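Local coordinates for protein 2-C-methyl-D-erythritol 4-phosphate cytidylyltransferase (Anaerococcus prevotii, PDB 4KT7) that probably catalyses the transfer of a cytidylyl group from CTP to 2-C-methyl-D-erythritol 4-phosphate, the second of six steps to isopentenyl diphosphate in the DXP pathway, at residues A[44-49]-A[119-124]; A[125-130]-A[207-212]; A[173-178]-A[200-205]. All coordinates share one frame; numbering follows the deposited sequence.

Interaction 1. Residues A[44-49]-A[119-124]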
loop_
_atom_site.group_PDB
_atom_site.type_symbol
_atom_site.label_atom_id
_atom_site.label_comp_id
_atom_site.label_asym_id
_atom_site.label_seq_id
_atom_site.Cartn_x
_atom_site.Cartn_y
_atom_site.Cartn_z
ATOM N N LEU A 44 -4.752 -21.595 8.652
ATOM C CA LEU A 44 -5.293 -22.416 9.730
ATOM C C LEU A 44 -4.177 -23.196 10.426
ATOM O O LEU A 44 -4.205 -23.388 11.648
ATOM C CB LEU A 44 -6.358 -23.346 9.159
ATOM C CG LEU A 44 -7.384 -23.914 10.125
ATOM C CD1 LEU A 44 -7.930 -22.813 11.015
ATOM C CD2 LEU A 44 -8.508 -24.566 9.340
ATOM N N ASP A 45 -3.184 -23.621 9.649
ATOM C CA ASP A 45 -1.996 -24.243 10.212
ATOM C C ASP A 45 -1.367 -23.332 11.251
ATOM O O ASP A 45 -1.069 -23.765 12.366
ATOM C CB ASP A 45 -0.961 -24.545 9.128
ATOM C CG ASP A 45 -1.144 -25.914 8.505
ATOM O OD1 ASP A 45 -2.027 -26.671 8.964
ATOM O OD2 ASP A 45 -0.390 -26.234 7.562
ATOM N N THR A 46 -1.152 -22.072 10.885
ATOM C CA THR A 46 -0.543 -21.133 11.820
ATOM C C THR A 46 -1.413 -20.885 13.055
ATOM O O THR A 46 -0.913 -20.960 14.179
ATOM C CB THR A 46 -0.154 -19.794 11.156
ATOM O OG1 THR A 46 0.859 -20.027 10.164
ATOM C CG2 THR A 46 0.386 -18.816 12.207
ATOM N N VAL A 47 -2.699 -20.592 12.863
ATOM C CA VAL A 47 -3.573 -20.262 13.992
ATOM C C VAL A 47 -3.738 -21.438 14.953
ATOM O O VAL A 47 -3.798 -21.252 16.167
ATOM C CB VAL A 47 -4.969 -19.785 13.542
ATOM C CG1 VAL A 47 -5.816 -19.446 14.752
ATOM C CG2 VAL A 47 -4.857 -18.567 12.658
ATOM N N SER A 48 -3.795 -22.654 14.425
ATOM C CA SER A 48 -4.014 -23.804 15.297
ATOM C C SER A 48 -2.791 -24.102 16.166
ATOM O O SER A 48 -2.896 -24.837 17.148
ATOM C CB SER A 48 -4.455 -25.036 14.499
ATOM O OG SER A 48 -3.412 -25.479 13.659
ATOM N N ARG A 49 -1.638 -23.520 15.817
ATOM C CA ARG A 49 -0.418 -23.637 16.637
ATOM C C ARG A 49 -0.387 -22.659 17.821
ATOM O O ARG A 49 0.483 -22.764 18.682
ATOM C CB ARG A 49 0.860 -23.434 15.796
ATOM C CG ARG A 49 1.105 -24.472 14.700
ATOM C CD ARG A 49 2.581 -24.498 14.271
ATOM N NE ARG A 49 3.166 -23.157 14.231
ATOM C CZ ARG A 49 3.273 -22.410 13.135
ATOM N NH1 ARG A 49 3.816 -21.199 13.209
ATOM N NH2 ARG A 49 2.842 -22.870 11.965
ATOM N N GLU A 119 4.021 -15.285 15.955
ATOM C CA GLU A 119 4.416 -14.181 16.828
ATOM C C GLU A 119 3.500 -12.966 16.706
ATOM O O GLU A 119 3.258 -12.256 17.685
ATOM C CB GLU A 119 5.855 -13.765 16.529
ATOM C CG GLU A 119 6.434 -12.791 17.522
ATOM C CD GLU A 119 7.558 -11.951 16.934
ATOM O OE1 GLU A 119 7.514 -11.645 15.717
ATOM O OE2 GLU A 119 8.484 -11.588 17.694
ATOM N N LEU A 120 2.978 -12.714 15.509
ATOM C CA LEU A 120 2.087 -11.586 15.318
ATOM C C LEU A 120 0.768 -11.813 16.042
ATOM O O LEU A 120 0.186 -10.877 16.614
ATOM C CB LEU A 120 1.832 -11.354 13.828
ATOM C CG LEU A 120 0.964 -10.157 13.474
ATOM C CD1 LEU A 120 1.606 -8.886 14.000
ATOM C CD2 LEU A 120 0.734 -10.066 11.955
ATOM N N PHE A 121 0.275 -13.050 16.002
ATOM C CA PHE A 121 -0.934 -13.386 16.757
ATOM C C PHE A 121 -0.728 -13.263 18.261
ATOM O O PHE A 121 -1.602 -12.764 18.968
ATOM C CB PHE A 121 -1.404 -14.802 16.423
ATOM C CG PHE A 121 -1.972 -14.931 15.032
ATOM C CD1 PHE A 121 -3.281 -14.562 14.768
ATOM C CD2 PHE A 121 -1.192 -15.423 13.991
ATOM C CE1 PHE A 121 -3.815 -14.688 13.475
ATOM C CE2 PHE A 121 -1.713 -15.546 12.711
ATOM C CZ PHE A 121 -3.027 -15.175 12.458
ATOM N N LEU A 122 0.417 -13.734 18.750
ATOM C CA LEU A 122 0.746 -13.611 20.173
ATOM C C LEU A 122 0.869 -12.147 20.590
ATOM O O LEU A 122 0.395 -11.755 21.661
ATOM C CB LEU A 122 2.048 -14.345 20.480
ATOM C CG LEU A 122 2.010 -15.875 20.339
ATOM C CD1 LEU A 122 3.378 -16.505 20.619
ATOM C CD2 LEU A 122 0.961 -16.458 21.274
ATOM N N LYS A 123 1.493 -11.326 19.745
ATOM C CA LYS A 123 1.637 -9.903 20.052
ATOM C C LYS A 123 0.288 -9.220 20.116
ATOM O O LYS A 123 0.063 -8.336 20.955
ATOM C CB LYS A 123 2.511 -9.211 19.006
ATOM C CG LYS A 123 4.006 -9.499 19.179
ATOM C CD LYS A 123 4.751 -9.302 17.850
ATOM C CE LYS A 123 4.612 -7.872 17.342
ATOM N NZ LYS A 123 5.134 -7.675 15.942
ATOM N N THR A 124 -0.608 -9.610 19.215
ATOM C CA THR A 124 -1.950 -9.040 19.199
ATOM C C THR A 124 -2.696 -9.457 20.466
ATOM O O THR A 124 -3.341 -8.635 21.114
ATOM C CB THR A 124 -2.716 -9.516 17.959
ATOM O OG1 THR A 124 -1.940 -9.210 16.803
ATOM C CG2 THR A 124 -4.060 -8.823 17.847
#

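Interaction 2. Residues A[125-130]-A[207-212]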
loop_
_atom_site.group_PDB
_atom_site.type_symbol
_atom_site.label_atom_id
_atom_site.label_comp_id
_atom_site.label_asym_id
_atom_site.label_seq_id
_atom_site.Cartn_x
_atom_site.Cartn_y
_atom_site.Cartn_z
ATOM N N ILE A 125 -2.593 -10.732 20.834
ATOM C CA ILE A 125 -3.229 -11.210 22.069
ATOM C C ILE A 125 -2.665 -10.506 23.327
ATOM O O ILE A 125 -3.420 -10.043 24.194
ATOM C CB ILE A 125 -3.102 -12.751 22.181
ATOM C CG1 ILE A 125 -4.000 -13.421 21.144
ATOM C CG2 ILE A 125 -3.451 -13.274 23.588
ATOM C CD1 ILE A 125 -3.851 -14.937 21.129
ATOM N N ASN A 126 -1.343 -10.389 23.423
ATOM C CA ASN A 126 -0.739 -9.735 24.588
ATOM C C ASN A 126 -1.104 -8.255 24.736
ATOM O O ASN A 126 -1.070 -7.723 25.840
ATOM C CB ASN A 126 0.776 -9.932 24.617
ATOM C CG ASN A 126 1.163 -11.364 24.958
ATOM O OD1 ASN A 126 0.354 -12.126 25.509
ATOM N ND2 ASN A 126 2.398 -11.736 24.640
ATOM N N ALA A 127 -1.463 -7.589 23.641
ATOM C CA ALA A 127 -1.888 -6.202 23.748
ATOM C C ALA A 127 -3.268 -6.095 24.434
ATOM O O ALA A 127 -3.642 -5.028 24.935
ATOM C CB ALA A 127 -1.907 -5.541 22.384
ATOM N N LEU A 128 -4.013 -7.203 24.472
ATOM C CA LEU A 128 -5.311 -7.215 25.151
ATOM C C LEU A 128 -5.175 -7.146 26.661
ATOM O O LEU A 128 -6.168 -6.945 27.362
ATOM C CB LEU A 128 -6.120 -8.451 24.782
ATOM C CG LEU A 128 -6.643 -8.510 23.351
ATOM C CD1 LEU A 128 -7.020 -9.956 23.056
ATOM C CD2 LEU A 128 -7.843 -7.602 23.207
ATOM N N ARG A 129 -3.957 -7.298 27.179
ATOM C CA ARG A 129 -3.762 -7.219 28.624
ATOM C C ARG A 129 -4.189 -5.860 29.186
ATOM O O ARG A 129 -4.754 -5.779 30.282
ATOM C CB ARG A 129 -2.305 -7.526 29.006
ATOM C CG ARG A 129 -2.092 -7.656 30.521
ATOM C CD ARG A 129 -0.645 -8.033 30.878
ATOM N NE ARG A 129 0.310 -7.115 30.254
ATOM C CZ ARG A 129 0.756 -6.001 30.823
ATOM N NH1 ARG A 129 0.338 -5.664 32.038
ATOM N NH2 ARG A 129 1.626 -5.229 30.179
ATOM N N LYS A 130 -3.947 -4.792 28.429
ATOM C CA LYS A 130 -4.262 -3.452 28.914
ATOM C C LYS A 130 -5.144 -2.639 27.972
ATOM O O LYS A 130 -5.436 -1.482 28.245
ATOM C CB LYS A 130 -2.969 -2.681 29.186
ATOM C CG LYS A 130 -2.175 -3.216 30.377
ATOM C CD LYS A 130 -0.703 -2.852 30.260
ATOM C CE LYS A 130 -0.468 -1.367 30.455
ATOM N NZ LYS A 130 0.951 -1.007 30.153
ATOM N N LYS A 207 -5.372 0.056 20.273
ATOM C CA LYS A 207 -3.929 -0.097 20.314
ATOM C C LYS A 207 -3.430 -0.629 18.986
ATOM O O LYS A 207 -4.034 -1.535 18.386
ATOM C CB LYS A 207 -3.516 -1.055 21.441
ATOM C CG LYS A 207 -2.009 -1.247 21.586
ATOM C CD LYS A 207 -1.363 0.025 22.173
ATOM C CE LYS A 207 0.152 0.003 22.013
ATOM N NZ LYS A 207 0.754 1.205 22.671
ATOM N N VAL A 208 -2.311 -0.097 18.516
ATOM C CA VAL A 208 -1.776 -0.559 17.252
ATOM C C VAL A 208 -0.565 -1.427 17.521
ATOM O O VAL A 208 0.317 -1.051 18.288
ATOM C CB VAL A 208 -1.384 0.623 16.353
ATOM C CG1 VAL A 208 -0.809 0.114 15.047
ATOM C CG2 VAL A 208 -2.601 1.518 16.089
ATOM N N VAL A 209 -0.539 -2.607 16.918
ATOM C CA VAL A 209 0.621 -3.483 16.998
ATOM C C VAL A 209 1.281 -3.480 15.626
ATOM O O VAL A 209 0.585 -3.585 14.611
ATOM C CB VAL A 209 0.174 -4.916 17.355
ATOM C CG1 VAL A 209 1.223 -5.942 16.963
ATOM C CG2 VAL A 209 -0.185 -4.997 18.850
ATOM N N HIS A 210 2.606 -3.343 15.583
ATOM C CA HIS A 210 3.331 -3.422 14.314
ATOM C C HIS A 210 3.074 -4.759 13.628
ATOM O O HIS A 210 3.313 -5.834 14.199
ATOM C CB HIS A 210 4.838 -3.235 14.511
ATOM C CG HIS A 210 5.229 -1.842 14.898
ATOM N ND1 HIS A 210 5.152 -0.778 14.023
ATOM C CD2 HIS A 210 5.715 -1.340 16.060
ATOM C CE1 HIS A 210 5.561 0.322 14.635
ATOM N NE2 HIS A 210 5.908 0.007 15.869
ATOM N N GLY A 211 2.579 -4.688 12.397
ATOM C CA GLY A 211 2.334 -5.878 11.612
ATOM C C GLY A 211 3.538 -6.250 10.766
ATOM O O GLY A 211 4.673 -5.821 11.018
ATOM N N GLU A 212 3.290 -7.058 9.751
ATOM C CA GLU A 212 4.353 -7.564 8.917
ATOM C C GLU A 212 4.081 -7.150 7.483
ATOM O O GLU A 212 2.951 -7.249 7.022
ATOM C CB GLU A 212 4.445 -9.090 9.076
ATOM C CG GLU A 212 5.062 -9.495 10.430
ATOM C CD GLU A 212 4.738 -10.925 10.871
ATOM O OE1 GLU A 212 4.011 -11.646 10.145
ATOM O OE2 GLU A 212 5.199 -11.319 11.970
#

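Interaction 3. Residues A[173-178]-A[200-205]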
loop_
_atom_site.group_PDB
_atom_site.type_symbol
_atom_site.label_atom_id
_atom_site.label_comp_id
_atom_site.label_asym_id
_atom_site.label_seq_id
_atom_site.Cartn_x
_atom_site.Cartn_y
_atom_site.Cartn_z
ATOM N N LYS A 173 -14.673 -9.172 24.135
ATOM C CA LYS A 173 -15.793 -9.784 23.409
ATOM C C LYS A 173 -17.145 -9.091 23.604
ATOM O O LYS A 173 -17.876 -8.905 22.643
ATOM C CB LYS A 173 -15.928 -11.282 23.749
ATOM C CG LYS A 173 -17.009 -12.023 22.936
ATOM C CD LYS A 173 -18.288 -12.267 23.741
ATOM C CE LYS A 173 -19.374 -12.855 22.828
ATOM N NZ LYS A 173 -20.700 -13.016 23.493
ATOM N N LYS A 174 -17.499 -8.728 24.831
ATOM C CA LYS A 174 -18.775 -8.033 25.036
ATOM C C LYS A 174 -18.781 -6.699 24.319
ATOM O O LYS A 174 -19.782 -6.280 23.756
ATOM C CB LYS A 174 -19.051 -7.795 26.518
ATOM C CG LYS A 174 -19.414 -9.049 27.272
ATOM C CD LYS A 174 -20.211 -8.726 28.526
ATOM C CE LYS A 174 -20.692 -10.000 29.200
ATOM N NZ LYS A 174 -21.685 -9.718 30.277
ATOM N N LEU A 175 -17.643 -6.036 24.330
ATOM C CA LEU A 175 -17.560 -4.729 23.726
ATOM C C LEU A 175 -17.757 -4.821 22.229
ATOM O O LEU A 175 -18.633 -4.158 21.692
ATOM C CB LEU A 175 -16.224 -4.082 24.053
ATOM C CG LEU A 175 -16.073 -2.626 23.624
ATOM C CD1 LEU A 175 -17.247 -1.808 24.132
ATOM C CD2 LEU A 175 -14.753 -2.070 24.180
ATOM N N ILE A 176 -16.960 -5.647 21.546
ATOM C CA ILE A 176 -17.114 -5.759 20.099
ATOM C C ILE A 176 -18.480 -6.302 19.704
ATOM O O ILE A 176 -19.065 -5.843 18.724
ATOM C CB ILE A 176 -15.972 -6.556 19.419
ATOM C CG1 ILE A 176 -15.960 -6.300 17.914
ATOM C CG2 ILE A 176 -16.090 -8.039 19.688
ATOM C CD1 ILE A 176 -15.782 -4.819 17.567
ATOM N N TYR A 177 -19.016 -7.250 20.476
ATOM C CA TYR A 177 -20.354 -7.749 20.192
ATOM C C TYR A 177 -21.375 -6.617 20.326
ATOM O O TYR A 177 -22.266 -6.476 19.480
ATOM C CB TYR A 177 -20.722 -8.902 21.133
ATOM C CG TYR A 177 -21.966 -9.678 20.723
ATOM C CD1 TYR A 177 -23.242 -9.198 21.011
ATOM C CD2 TYR A 177 -21.864 -10.907 20.070
ATOM C CE1 TYR A 177 -24.384 -9.918 20.646
ATOM C CE2 TYR A 177 -23.004 -11.639 19.719
ATOM C CZ TYR A 177 -24.254 -11.139 20.005
ATOM O OH TYR A 177 -25.373 -11.854 19.644
ATOM N N ALA A 178 -21.265 -5.818 21.389
ATOM C CA ALA A 178 -22.211 -4.711 21.590
ATOM C C ALA A 178 -22.097 -3.679 20.461
ATOM O O ALA A 178 -23.102 -3.166 19.953
ATOM C CB ALA A 178 -21.986 -4.043 22.950
ATOM N N PHE A 200 -19.090 5.163 17.285
ATOM C CA PHE A 200 -19.934 5.163 18.477
ATOM C C PHE A 200 -19.295 5.880 19.648
ATOM O O PHE A 200 -19.642 5.634 20.790
ATOM C CB PHE A 200 -20.386 3.746 18.817
ATOM C CG PHE A 200 -21.174 3.122 17.713
ATOM C CD1 PHE A 200 -22.425 3.619 17.374
ATOM C CD2 PHE A 200 -20.643 2.089 16.959
ATOM C CE1 PHE A 200 -23.154 3.063 16.318
ATOM C CE2 PHE A 200 -21.368 1.531 15.904
ATOM C CZ PHE A 200 -22.619 2.020 15.585
ATOM N N ASP A 201 -18.360 6.775 19.335
ATOM C CA ASP A 201 -17.871 7.743 20.302
ATOM C C ASP A 201 -17.217 7.094 21.511
ATOM O O ASP A 201 -17.366 7.571 22.635
ATOM C CB ASP A 201 -19.019 8.657 20.720
ATOM C CG ASP A 201 -19.402 9.628 19.615
ATOM O OD1 ASP A 201 -18.533 9.888 18.753
ATOM O OD2 ASP A 201 -20.549 10.124 19.602
ATOM N N ARG A 202 -16.520 5.992 21.288
ATOM C CA ARG A 202 -15.854 5.301 22.383
ATOM C C ARG A 202 -14.578 6.018 22.793
ATOM O O ARG A 202 -13.812 6.486 21.940
ATOM C CB ARG A 202 -15.534 3.861 21.986
ATOM C CG ARG A 202 -16.750 3.089 21.570
ATOM C CD ARG A 202 -17.824 3.179 22.634
ATOM N NE ARG A 202 -17.434 2.494 23.858
ATOM C CZ ARG A 202 -18.291 1.881 24.667
ATOM N NH1 ARG A 202 -19.583 1.864 24.365
ATOM N NH2 ARG A 202 -17.859 1.276 25.767
ATOM N N ASP A 203 -14.336 6.109 24.097
ATOM C CA ASP A 203 -13.065 6.651 24.550
ATOM C C ASP A 203 -12.055 5.554 24.839
ATOM O O ASP A 203 -10.907 5.847 25.191
ATOM C CB ASP A 203 -13.228 7.601 25.746
ATOM C CG ASP A 203 -13.624 6.885 27.021
ATOM O OD1 ASP A 203 -14.043 5.704 26.955
ATOM O OD2 ASP A 203 -13.522 7.523 28.098
ATOM N N GLU A 204 -12.472 4.294 24.676
ATOM C CA GLU A 204 -11.536 3.187 24.730
ATOM C C GLU A 204 -10.664 3.273 23.484
ATOM O O GLU A 204 -11.159 3.231 22.352
ATOM C CB GLU A 204 -12.261 1.833 24.764
ATOM C CG GLU A 204 -13.128 1.616 25.999
ATOM C CD GLU A 204 -14.604 1.858 25.724
ATOM O OE1 GLU A 204 -14.930 2.531 24.713
ATOM O OE2 GLU A 204 -15.447 1.364 26.510
ATOM N N LYS A 205 -9.362 3.388 23.688
ATOM C CA LYS A 205 -8.439 3.568 22.564
ATOM C C LYS A 205 -8.064 2.261 21.863
ATOM O O LYS A 205 -8.041 1.186 22.482
ATOM C CB LYS A 205 -7.184 4.325 23.029
ATOM C CG LYS A 205 -7.464 5.762 23.456
ATOM C CD LYS A 205 -6.305 6.698 23.090
ATOM C CE LYS A 205 -6.795 8.145 23.010
ATOM N NZ LYS A 205 -5.709 9.168 23.030
#

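Interaction 1. Residues A[44-49]-A[119-124]
Two methyl groups on one helix, CG2 of Thr46 and CG2 of Val47, press on the ring of Phe121. They divide it between them: Thr46 CG2 lies 3.9 Å from Phe121 CE2 and 4.1 Å from Phe121 CD2, while Val47 CG2 is 3.9 Å from Phe121 CZ. Both methyls come in obliquely to the ring, while the side chains themselves cross at about a right angle. Thr46 presents its methyl because CG2 stands anti to the backbone N (chi1 of its OG1 -64°), which leaves OG1 anti to the carbonyl carbon, beside the backbone N. The interaction is wholly apolar and small, 115 Å² of surface summed over both segments, and the nearest CA atoms of the two segments, Val47 and Phe121, are 7.9 Å apart, so the ring bridges the gap. Cutting Phe121 back to an alanine would probably leave both methyl groups facing a gap between the helices and deprive His109 of its ring partner.

One turn on, Thr124 OG1 donates to Leu120 O at 2.7 Å, and Thr124 N reaches the same oxygen from the opposite face of the carbonyl plane, so this oxygen takes two donors. Beyond the apolar pair, a salt bridge from Arg49 NE to Glu118 OE1 runs across close by. Helices 39-48 and 118-127 thus lie side by side against the mixed sheet of this GT-A-type nucleotidyltransferase fold: Val47 rests on Ile56 of strand 55-60, and Phe121 packs on Pro168 of strand 168-172 and stacks edge-to-face (T-shaped) with His109 of strand 105-110.

Interaction 2. Residues A[125-130]-A[207-212]
The ammonium nitrogen of Lys207, a residue whose aliphatic chain touches Ala127, is gripped from the second subunit: NZ hydrogen-bonds to the carbonyl oxygen of Asp150 of that subunit, and the charge makes a cation-pi contact with its Tyr152. The near part of the same side chain serves the other partner, since Ala127 CB lies 4.4 Å from Lys207 CG. How one residue does both follows from its torsions: CB starts toward the helix, but a bend at chi2 (72°) swings the extended remainder away from it. Two residues along the strand, Val209 supplies the closer apolar approach, its CG2 standing 4.0 Å from Ala127 CB. Val208, between them, directs its side chain to the reverse side, as the alternation of a strand requires, so that Lys207 and Val209 flank one small methyl group.

The backbones stay 7.3 Å apart at their nearest CA atoms, Ala127 and Lys207, and the buried surface sums to just 84 Å². Around Ala127 the backbone bonds span three residues: Leu128 N donates to Ile125 O at 2.9 Å, and Arg129 N to Asn126 O at 3.2 Å. The strand itself is fixed by parallel pairing with strand 133-139, through backbone bonds of Lys207 and Val209 to Ile135, and Val134 of that strand touches both Ala127 and Val209.

Chemically, the contact between the segments is purely van der Waals, and the polar end of Lys207 is met by Asp150 of the second subunit. Its geometry implies that Lys207 is amphipathic in use, lending methylene groups to its own subunit and its charge to the interface.

Interaction 3. Residues A[173-178]-A[200-205]
A Schellman motif ends helix 196-199, and in the loop that follows, Arg202 lies against Leu175 of helix 173-184. The contact is made by Leu175 CD1, which sits over one face of the guanidinium group, 3.5 Å above its plane and displaced toward the rim. Its nearest atom there is Arg202 NH2, also at 3.5 Å, with Arg202 CZ at 3.9 Å from the same methyl. The two side chains slide past each other in opposite directions. Leu175 reaches across because its CG is anti to the backbone N (chi1 -173°), and its other branch, CD2, comes within 4.2 Å of Glu204 OE2.

The flat surface that receives the leucine is built within the loop. Arg202 folds back through bends at chi2 and chi3 and grips Glu204 side-on in a salt bridge, NE donating to Glu204 OE1 at 2.6 Å and NH2 to Glu204 OE2 at 2.5 Å. Both bonds are nearly straight (172°), both use syn lone pairs, and the carboxylate oxygens lie only 3° out of the guanidinium plane; the pair therefore forms one planar ionic unit whose rotation is fixed at two points.

The turn just before this unit is the Schellman motif itself: Asp201, with positive phi, is its C-prime residue, Arg202 N bonds to Phe197 O, and Asp201 N bonds to Glu198 O. Phe197 touches both Leu175 and Arg202, joining the short helix to the pair. Leu175 N itself is bonded to Asp172 OD1 at the start of helix 173-184, while Met179, one turn further along, also packs on Arg202.

Overall arrangement
Interactions 1 and 2 share helix 118-127, and their centres lie 13 Å apart. They touch directly: Lys123 NZ is 3.1 Å from His210 O, a probable hydrogen bond, and Leu120 CD1 packs 3.9 Å from Gly211 CA. Phe121 faces helix 39-48, while Leu120, Lys123 and Ala127 meet segment 207-212. Interaction 3 is more remote, its centre 16 Å from that of interaction 2 and 24 Å from that of interaction 1, whose nearest atoms remain about 11 Å away. Its loop, 200-205, nevertheless runs straight into strand 206-210. The side chains of Lys207 and Arg202 each lie about 12 Å from a bound sodium ion, so neither coordinates it.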